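Local coordinates for protein phosphodiesterase MJ0936 (Methanocaldococcus jannaschii, PDB 2AHD) that is a phosphodiesterase-family protein with the layered alpha/beta fold of the calcineurin-like phosphoesterase superfamily, at residues Cys34-Ser39 / Gly58-Glu63; Thr9-Pro14 / Leu40-Glu45; Ile53-Gly58 / Asn78-Phe83. All coordinates share one frame; numbering follows the deposited sequence.

Overall arrangement
From the N terminus, the turn at 9-14 passes into helix 13-24 and meets 40-45, where interaction 2 closes the first long loop. Before that return, the chain enters 34-39, the loop after strand 30-33, whose partner 58-63 follows strand 52-56; interaction 1 therefore crosses interaction 2. Interaction 3 pairs 53-58 with 78-83 across helix 64-74. It crosses interaction 1, shares G58 with it, and follows interaction 2 in series. S39 OG meets D11 OD2 where interactions 1 and 2 touch, and the F37 ring packs on A55 and I80 between interactions 1 and 3. Interactions 1 and 2 join loops and helix starts; interaction 3 adds the edge strand 79-81.

Interaction 1: Cys34-Ser39 / Gly58-Glu63; sequences CGDFVS and GNNDGE
With CG anti to the carbonyl carbon in both residues, D36 (chi1 -44°) and D61 (chi1 -61°) send their carboxylates across the contact in opposite directions, each into the other's loop. D36 OD2 accepts from N60 N at 2.9 Å. This donor stands above the carboxylate plane, 48° out of it. The N60 amide adds a second, weak bond, ND2 to D36 OD1 at 3.4 Å, its plane turned well away from that of the carboxylate. What asparagine brings to the place is this side-chain amide, a weak second donor beside the backbone N-H. G58, with no side chain, lets D36 OD2 come close to its CA. In the other direction, D61 OD1 comes to the edge of the F37 ring, in its plane, 3.6 Å from CD1. The same oxygen faces V38 N at 3.0 Å, a bond left doubtful by the less certain position of that nitrogen. Beside these polar groups V38 CG2 packs on N60 CB at 3.7 Å. N59 OD1 also makes a weak hydrogen bond with H97 NE2. The GD and GNN sequences resemble, and are consistent with, signature loops of this superfamily, which in relatives line the active site. The chemistry implies that N60 N and, weakly, N60 ND2 hold both oxygens of D36 and limit its rotation, while D61 OD1 lies close to the 36-38 backbone.

Interaction 2: Thr9-Pro14 / Leu40-Glu45; sequences THDHLP and LFVIKE
The type I' turn T9-H12, which leads into helix 13-24 from a DTH sequence resembling a superfamily signature motif, brings D11 and L13 against F41, V42 and E45 where the chain enters the short helix 43-46. D11 crosses F41 at about a right angle, its carboxylate plane 48° from the ring, with D11 CG 3.7 Å from F41 CZ. In F41, CG sits between the backbone N and the carbonyl carbon (chi1 62°); the CZ and CE1 rim of the ring reaches D11 and L13. V42 presents CG2 to the same aspartate, 3.2 Å from D11 OD1. Both D11 oxygens also have hydrogen bonds next to the segments, OD2 with S39 OG just before L40. L13 touches two residues with its two methyls. CD1 approaches F41 CE1 obliquely at 4.2 Å, and CD2 lies 3.5 Å from E45 CG. Leucine, branched at CG, suits a place between a ring and a methylene chain. E45 bends at chi2 (-70°), turning CD aside, and OE1 forms a salt bridge with R17 of helix 13-24. V42 also packs on I16 of that helix. Across this surface contact, carbon packs on carbon and a carboxylate oxygen on a methyl; the two acids have polar partners, S39 and R17, outside the paired segments, while E45 CG and the flank of the D11 carboxylate pack here.

Interaction 3: Ile53-Gly58 / Asn78-Phe83; sequences IIATYG and NIIDDF
Backbone hydrogen bonds pair I53 with I79, A55 with I79 and A55 with D81 in parallel strands, their axes 4.7 Å apart at closest. I53 O accepts from I79 N, I79 O from A55 N at 2.8 Å, and A55 O from D81 N at 3.3 Å. At one end N78 OD1 takes I53 N at 2.7 Å, the donor above the amide carbonyl plane; at the other, D81 O receives weak bonds from the T56 hydroxyl and the Y57 backbone N. Apolar contacts alternate between the faces. I54 CG2 lies alongside I79 CD1 on one face, and on the other A55 CB meets I80 CG1 at 3.8 Å, alanine being small enough to admit the F37 ring as well. In the CH-pi contact, I80 CG1, anti to the backbone N (chi1 -168°), stands over the Y57 ring, 3.9 Å from its centroid. Charged partners come from helix 64-74: K68 bonds Y57 OH, and R64 makes a cation-pi contact with that ring and a salt bridge with D82. I80 packs on K68 and L71 of this helix, whereas I54 and T56 face strand 91-96 of the second sheet. Such parallel pairing at a sheet edge, bridged by a helix, is typical of a beta-alpha-beta crossover, here in the layered calcineurin-like fold.

Interaction 1: Cys34-Ser39 / Gly58-Glu63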
loop_
_atom_site.group_PDB
_atom_site.type_symbol
_atom_site.label_atom_id
_atom_site.label_comp_id
_atom_site.label_asym_id
_atom_site.label_seq_id
_atom_site.Cartn_x
_atom_site.Cartn_y
_atom_site.Cartn_z
ATOM N N CYS A 34 -0.475 2.337 1.451
ATOM C CA CYS A 34 -0.415 3.767 1.206
ATOM C C CYS A 34 -1.454 4.606 1.897
ATOM O O CYS A 34 -1.362 5.828 1.907
ATOM C CB CYS A 34 -0.488 4.043 -0.297
ATOM S SG CYS A 34 -1.144 2.703 -1.307
ATOM N N GLY A 35 -2.433 3.949 2.498
ATOM C CA GLY A 35 -3.529 4.672 3.119
ATOM C C GLY A 35 -3.447 5.025 4.572
ATOM O O GLY A 35 -2.372 5.172 5.134
ATOM N N ASP A 36 -4.617 5.172 5.169
ATOM C CA ASP A 36 -4.708 5.516 6.571
ATOM C C ASP A 36 -4.883 4.244 7.398
ATOM O O ASP A 36 -5.901 3.561 7.289
ATOM C CB ASP A 36 -5.913 6.442 6.855
ATOM C CG ASP A 36 -6.080 7.565 5.834
ATOM O OD1 ASP A 36 -6.994 7.466 4.984
ATOM O OD2 ASP A 36 -5.318 8.546 5.887
ATOM N N PHE A 37 -3.880 3.898 8.196
ATOM C CA PHE A 37 -4.023 2.741 9.085
ATOM C C PHE A 37 -4.973 3.447 9.992
ATOM O O PHE A 37 -5.986 2.909 10.444
ATOM C CB PHE A 37 -2.750 2.483 9.884
ATOM C CG PHE A 37 -1.507 2.587 9.082
ATOM C CD1 PHE A 37 -1.098 3.813 8.586
ATOM C CD2 PHE A 37 -0.762 1.449 8.791
ATOM C CE1 PHE A 37 0.035 3.902 7.805
ATOM C CE2 PHE A 37 0.369 1.527 8.014
ATOM C CZ PHE A 37 0.772 2.754 7.518
ATOM N N VAL A 38 -4.557 4.698 10.210
ATOM C CA VAL A 38 -5.210 5.711 11.003
ATOM C C VAL A 38 -4.801 5.715 12.464
ATOM O O VAL A 38 -4.097 6.623 12.886
ATOM C CB VAL A 38 -6.732 5.620 10.853
ATOM C CG1 VAL A 38 -7.392 5.891 12.168
ATOM C CG2 VAL A 38 -7.202 6.605 9.805
ATOM N N SER A 39 -5.218 4.709 13.233
ATOM C CA SER A 39 -4.902 4.667 14.652
ATOM C C SER A 39 -3.654 3.869 14.977
ATOM O O SER A 39 -3.352 2.881 14.314
ATOM C CB SER A 39 -6.083 4.106 15.433
ATOM O OG SER A 39 -7.170 5.004 15.431
ATOM N N GLY A 58 -1.425 8.930 5.341
ATOM C CA GLY A 58 -2.707 9.277 4.783
ATOM C C GLY A 58 -3.066 10.606 5.391
ATOM O O GLY A 58 -2.372 11.072 6.274
ATOM N N ASN A 59 -4.143 11.218 4.930
ATOM C CA ASN A 59 -4.555 12.506 5.466
ATOM C C ASN A 59 -5.206 12.344 6.826
ATOM O O ASN A 59 -5.384 13.324 7.540
ATOM C CB ASN A 59 -5.527 13.184 4.501
ATOM C CG ASN A 59 -6.584 12.236 4.003
ATOM O OD1 ASN A 59 -6.278 11.124 3.550
ATOM N ND2 ASN A 59 -7.841 12.657 4.083
ATOM N N ASN A 60 -5.554 11.115 7.193
ATOM C CA ASN A 60 -6.203 10.878 8.472
ATOM C C ASN A 60 -5.269 10.321 9.527
ATOM O O ASN A 60 -5.636 10.230 10.698
ATOM C CB ASN A 60 -7.385 9.942 8.284
ATOM C CG ASN A 60 -8.492 10.572 7.494
ATOM O OD1 ASN A 60 -9.121 11.518 7.948
ATOM N ND2 ASN A 60 -8.734 10.061 6.303
ATOM N N ASP A 61 -4.065 9.942 9.115
ATOM C CA ASP A 61 -3.099 9.406 10.058
ATOM C C ASP A 61 -2.661 10.544 10.974
ATOM O O ASP A 61 -1.785 11.335 10.625
ATOM C CB ASP A 61 -1.879 8.822 9.332
ATOM C CG ASP A 61 -2.235 7.669 8.401
ATOM O OD1 ASP A 61 -3.072 6.825 8.774
ATOM O OD2 ASP A 61 -1.662 7.588 7.299
ATOM N N GLY A 62 -3.280 10.619 12.146
ATOM C CA GLY A 62 -2.959 11.672 13.089
ATOM C C GLY A 62 -1.590 11.620 13.742
ATOM O O GLY A 62 -0.964 12.661 13.938
ATOM N N GLU A 63 -1.107 10.429 14.071
ATOM C CA GLU A 63 0.187 10.301 14.730
ATOM C C GLU A 63 1.332 9.858 13.829
ATOM O O GLU A 63 1.810 8.737 13.950
ATOM C CB GLU A 63 0.057 9.328 15.893
ATOM C CG GLU A 63 -0.968 9.754 16.906
ATOM C CD GLU A 63 -0.383 9.831 18.290
ATOM O OE1 GLU A 63 0.691 10.452 18.446
ATOM O OE2 GLU A 63 -0.994 9.274 19.222
#

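Interaction 2: Thr9-Pro14 / Leu40-Glu45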
loop_
_atom_site.group_PDB
_atom_site.type_symbol
_atom_site.label_atom_id
_atom_site.label_comp_id
_atom_site.label_asym_id
_atom_site.label_seq_id
_atom_site.Cartn_x
_atom_site.Cartn_y
_atom_site.Cartn_z
ATOM N N THR A 9 -7.121 1.302 5.626
ATOM C CA THR A 9 -7.650 0.209 6.421
ATOM C C THR A 9 -8.625 0.741 7.472
ATOM O O THR A 9 -9.512 0.024 7.938
ATOM C CB THR A 9 -6.530 -0.543 7.110
ATOM O OG1 THR A 9 -5.654 0.397 7.746
ATOM C CG2 THR A 9 -5.770 -1.374 6.104
ATOM N N HIS A 10 -8.446 2.003 7.848
ATOM C CA HIS A 10 -9.309 2.672 8.815
ATOM C C HIS A 10 -9.692 1.887 10.059
ATOM O O HIS A 10 -10.867 1.718 10.369
ATOM C CB HIS A 10 -10.555 3.153 8.099
ATOM C CG HIS A 10 -10.259 4.078 6.962
ATOM N ND1 HIS A 10 -9.931 5.401 7.150
ATOM C CD2 HIS A 10 -10.148 3.847 5.632
ATOM C CE1 HIS A 10 -9.624 5.947 5.985
ATOM N NE2 HIS A 10 -9.745 5.025 5.048
ATOM N N ASP A 11 -8.677 1.411 10.770
ATOM C CA ASP A 11 -8.861 0.675 12.015
ATOM C C ASP A 11 -9.681 -0.619 11.980
ATOM O O ASP A 11 -9.923 -1.232 13.034
ATOM C CB ASP A 11 -9.459 1.620 13.046
ATOM C CG ASP A 11 -8.577 2.809 13.310
ATOM O OD1 ASP A 11 -7.400 2.773 12.901
ATOM O OD2 ASP A 11 -9.049 3.772 13.938
ATOM N N HIS A 12 -10.095 -1.041 10.787
ATOM C CA HIS A 12 -10.885 -2.257 10.657
ATOM C C HIS A 12 -10.036 -3.473 10.972
ATOM O O HIS A 12 -9.578 -4.171 10.067
ATOM C CB HIS A 12 -11.432 -2.356 9.246
ATOM C CG HIS A 12 -12.519 -3.367 9.094
ATOM N ND1 HIS A 12 -13.618 -3.162 8.289
ATOM C CD2 HIS A 12 -12.670 -4.597 9.630
ATOM C CE1 HIS A 12 -14.399 -4.222 8.337
ATOM N NE2 HIS A 12 -13.846 -5.109 9.144
ATOM N N LEU A 13 -9.842 -3.747 12.256
ATOM C CA LEU A 13 -8.998 -4.864 12.660
ATOM C C LEU A 13 -9.223 -6.198 11.948
ATOM O O LEU A 13 -8.275 -6.821 11.491
ATOM C CB LEU A 13 -9.065 -5.036 14.171
ATOM C CG LEU A 13 -8.327 -3.892 14.874
ATOM C CD1 LEU A 13 -8.371 -4.076 16.374
ATOM C CD2 LEU A 13 -6.886 -3.850 14.388
ATOM N N PRO A 14 -10.477 -6.650 11.842
ATOM C CA PRO A 14 -10.787 -7.911 11.173
ATOM C C PRO A 14 -10.155 -7.985 9.802
ATOM O O PRO A 14 -9.343 -8.855 9.528
ATOM C CB PRO A 14 -12.295 -7.883 11.085
ATOM C CG PRO A 14 -12.669 -7.202 12.332
ATOM C CD PRO A 14 -11.699 -6.049 12.398
ATOM N N LEU A 40 -2.942 4.295 16.017
ATOM C CA LEU A 40 -1.712 3.641 16.455
ATOM C C LEU A 40 -1.852 2.160 16.724
ATOM O O LEU A 40 -1.010 1.376 16.288
ATOM C CB LEU A 40 -1.164 4.315 17.716
ATOM C CG LEU A 40 0.032 5.251 17.515
ATOM C CD1 LEU A 40 0.342 6.023 18.787
ATOM C CD2 LEU A 40 1.217 4.418 17.072
ATOM N N PHE A 41 -2.905 1.770 17.435
ATOM C CA PHE A 41 -3.084 0.361 17.760
ATOM C C PHE A 41 -3.056 -0.535 16.540
ATOM O O PHE A 41 -2.883 -1.744 16.655
ATOM C CB PHE A 41 -4.369 0.134 18.585
ATOM C CG PHE A 41 -5.648 0.515 17.888
ATOM C CD1 PHE A 41 -6.208 -0.307 16.924
ATOM C CD2 PHE A 41 -6.311 1.694 18.222
ATOM C CE1 PHE A 41 -7.406 0.033 16.302
ATOM C CE2 PHE A 41 -7.510 2.043 17.605
ATOM C CZ PHE A 41 -8.059 1.213 16.644
ATOM N N VAL A 42 -3.200 0.060 15.365
ATOM C CA VAL A 42 -3.181 -0.720 14.142
ATOM C C VAL A 42 -1.797 -1.306 13.869
ATOM O O VAL A 42 -1.677 -2.429 13.383
ATOM C CB VAL A 42 -3.602 0.127 12.931
ATOM C CG1 VAL A 42 -3.448 -0.692 11.651
ATOM C CG2 VAL A 42 -5.043 0.591 13.098
ATOM N N ILE A 43 -0.754 -0.549 14.194
ATOM C CA ILE A 43 0.608 -0.997 13.959
ATOM C C ILE A 43 0.947 -2.298 14.693
ATOM O O ILE A 43 1.679 -3.136 14.166
ATOM C CB ILE A 43 1.629 0.092 14.366
ATOM C CG1 ILE A 43 1.343 1.395 13.621
ATOM C CG2 ILE A 43 3.033 -0.365 14.055
ATOM C CD1 ILE A 43 1.367 1.279 12.118
ATOM N N LYS A 44 0.414 -2.480 15.899
ATOM C CA LYS A 44 0.715 -3.689 16.661
ATOM C C LYS A 44 0.200 -4.951 15.986
ATOM O O LYS A 44 0.585 -6.061 16.338
ATOM C CB LYS A 44 0.157 -3.592 18.085
ATOM C CG LYS A 44 0.742 -2.440 18.944
ATOM C CD LYS A 44 2.296 -2.447 19.078
ATOM C CE LYS A 44 2.989 -1.621 17.976
ATOM N NZ LYS A 44 4.449 -1.418 18.186
ATOM N N GLU A 45 -0.676 -4.784 15.010
ATOM C CA GLU A 45 -1.219 -5.927 14.292
ATOM C C GLU A 45 -0.196 -6.399 13.277
ATOM O O GLU A 45 -0.092 -7.584 12.982
ATOM C CB GLU A 45 -2.494 -5.534 13.556
ATOM C CG GLU A 45 -3.689 -5.305 14.440
ATOM C CD GLU A 45 -4.199 -6.589 15.045
ATOM O OE1 GLU A 45 -4.380 -7.568 14.288
ATOM O OE2 GLU A 45 -4.427 -6.617 16.271
#

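Interaction 3: Ile53-Gly58 / Asn78-Phe83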
loop_
_atom_site.group_PDB
_atom_site.type_symbol
_atom_site.label_atom_id
_atom_site.label_comp_id
_atom_site.label_asym_id
_atom_site.label_seq_id
_atom_site.Cartn_x
_atom_site.Cartn_y
_atom_site.Cartn_z
ATOM N N ILE A 53 7.565 -3.582 5.458
ATOM C CA ILE A 53 6.620 -2.551 5.053
ATOM C C ILE A 53 7.155 -1.246 4.480
ATOM O O ILE A 53 8.152 -0.689 4.945
ATOM C CB ILE A 53 5.685 -2.195 6.242
ATOM C CG1 ILE A 53 4.996 -3.463 6.758
ATOM C CG2 ILE A 53 4.656 -1.160 5.806
ATOM C CD1 ILE A 53 4.171 -3.262 7.999
ATOM N N ILE A 54 6.457 -0.771 3.454
ATOM C CA ILE A 54 6.758 0.496 2.791
ATOM C C ILE A 54 5.402 1.192 2.827
ATOM O O ILE A 54 4.523 0.894 2.017
ATOM C CB ILE A 54 7.176 0.318 1.306
ATOM C CG1 ILE A 54 8.279 -0.736 1.175
ATOM C CG2 ILE A 54 7.661 1.646 0.750
ATOM C CD1 ILE A 54 7.818 -2.161 1.453
ATOM N N ALA A 55 5.221 2.098 3.780
ATOM C CA ALA A 55 3.950 2.792 3.929
ATOM C C ALA A 55 4.037 4.285 3.667
ATOM O O ALA A 55 5.111 4.871 3.690
ATOM C CB ALA A 55 3.408 2.544 5.322
ATOM N N THR A 56 2.888 4.893 3.413
ATOM C CA THR A 56 2.808 6.321 3.157
ATOM C C THR A 56 1.722 6.905 4.039
ATOM O O THR A 56 0.708 6.258 4.295
ATOM C CB THR A 56 2.472 6.604 1.691
ATOM O OG1 THR A 56 3.641 6.405 0.891
ATOM C CG2 THR A 56 1.991 8.027 1.521
ATOM N N TYR A 57 1.937 8.130 4.505
ATOM C CA TYR A 57 0.980 8.798 5.381
ATOM C C TYR A 57 -0.311 9.184 4.673
ATOM O O TYR A 57 -0.303 9.692 3.553
ATOM C CB TYR A 57 1.611 10.051 6.008
ATOM C CG TYR A 57 2.723 9.764 6.989
ATOM C CD1 TYR A 57 2.487 9.012 8.134
ATOM C CD2 TYR A 57 4.019 10.235 6.763
ATOM C CE1 TYR A 57 3.509 8.731 9.031
ATOM C CE2 TYR A 57 5.055 9.958 7.661
ATOM C CZ TYR A 57 4.792 9.203 8.792
ATOM O OH TYR A 57 5.811 8.904 9.672
ATOM N N GLY A 58 -1.425 8.930 5.341
ATOM C CA GLY A 58 -2.707 9.277 4.783
ATOM C C GLY A 58 -3.066 10.606 5.391
ATOM O O GLY A 58 -2.372 11.072 6.274
ATOM N N ASN A 78 11.345 -1.499 7.705
ATOM C CA ASN A 78 10.090 -0.801 7.436
ATOM C C ASN A 78 10.306 0.699 7.271
ATOM O O ASN A 78 11.156 1.282 7.941
ATOM C CB ASN A 78 9.090 -1.064 8.567
ATOM C CG ASN A 78 8.781 -2.545 8.752
ATOM O OD1 ASN A 78 8.825 -3.330 7.801
ATOM N ND2 ASN A 78 8.446 -2.930 9.980
ATOM N N ILE A 79 9.542 1.323 6.376
ATOM C CA ILE A 79 9.673 2.759 6.137
ATOM C C ILE A 79 8.365 3.474 5.795
ATOM O O ILE A 79 7.527 2.932 5.085
ATOM C CB ILE A 79 10.675 3.028 5.006
ATOM C CG1 ILE A 79 10.397 2.092 3.830
ATOM C CG2 ILE A 79 12.081 2.843 5.522
ATOM C CD1 ILE A 79 11.226 2.378 2.611
ATOM N N ILE A 80 8.201 4.699 6.290
ATOM C CA ILE A 80 6.990 5.468 6.028
ATOM C C ILE A 80 7.307 6.948 5.795
ATOM O O ILE A 80 8.081 7.550 6.534
ATOM C CB ILE A 80 5.980 5.318 7.199
ATOM C CG1 ILE A 80 4.616 5.877 6.795
ATOM C CG2 ILE A 80 6.498 6.028 8.437
ATOM C CD1 ILE A 80 3.544 5.634 7.815
ATOM N N ASP A 81 6.703 7.527 4.760
ATOM C CA ASP A 81 6.921 8.931 4.395
ATOM C C ASP A 81 5.746 9.382 3.520
ATOM O O ASP A 81 5.011 8.542 2.993
ATOM C CB ASP A 81 8.255 9.045 3.624
ATOM C CG ASP A 81 8.647 10.492 3.280
ATOM O OD1 ASP A 81 9.792 10.687 2.801
ATOM O OD2 ASP A 81 7.831 11.425 3.474
ATOM N N ASP A 82 5.552 10.689 3.376
ATOM C CA ASP A 82 4.477 11.185 2.537
ATOM C C ASP A 82 4.564 10.619 1.121
ATOM O O ASP A 82 3.542 10.259 0.524
ATOM C CB ASP A 82 4.503 12.696 2.480
ATOM C CG ASP A 82 3.837 13.327 3.675
ATOM O OD1 ASP A 82 2.618 13.104 3.867
ATOM O OD2 ASP A 82 4.535 14.046 4.421
ATOM N N PHE A 83 5.781 10.555 0.581
ATOM C CA PHE A 83 6.003 10.002 -0.752
ATOM C C PHE A 83 7.131 8.993 -0.657
ATOM O O PHE A 83 7.929 9.049 0.269
ATOM C CB PHE A 83 6.375 11.103 -1.732
ATOM C CG PHE A 83 5.465 12.283 -1.671
ATOM C CD1 PHE A 83 5.659 13.278 -0.720
ATOM C CD2 PHE A 83 4.386 12.390 -2.535
ATOM C CE1 PHE A 83 4.787 14.364 -0.631
ATOM C CE2 PHE A 83 3.508 13.473 -2.451
ATOM C CZ PHE A 83 3.712 14.459 -1.497
HETATM O O HOH W 1 0.678 10.753 0.576
#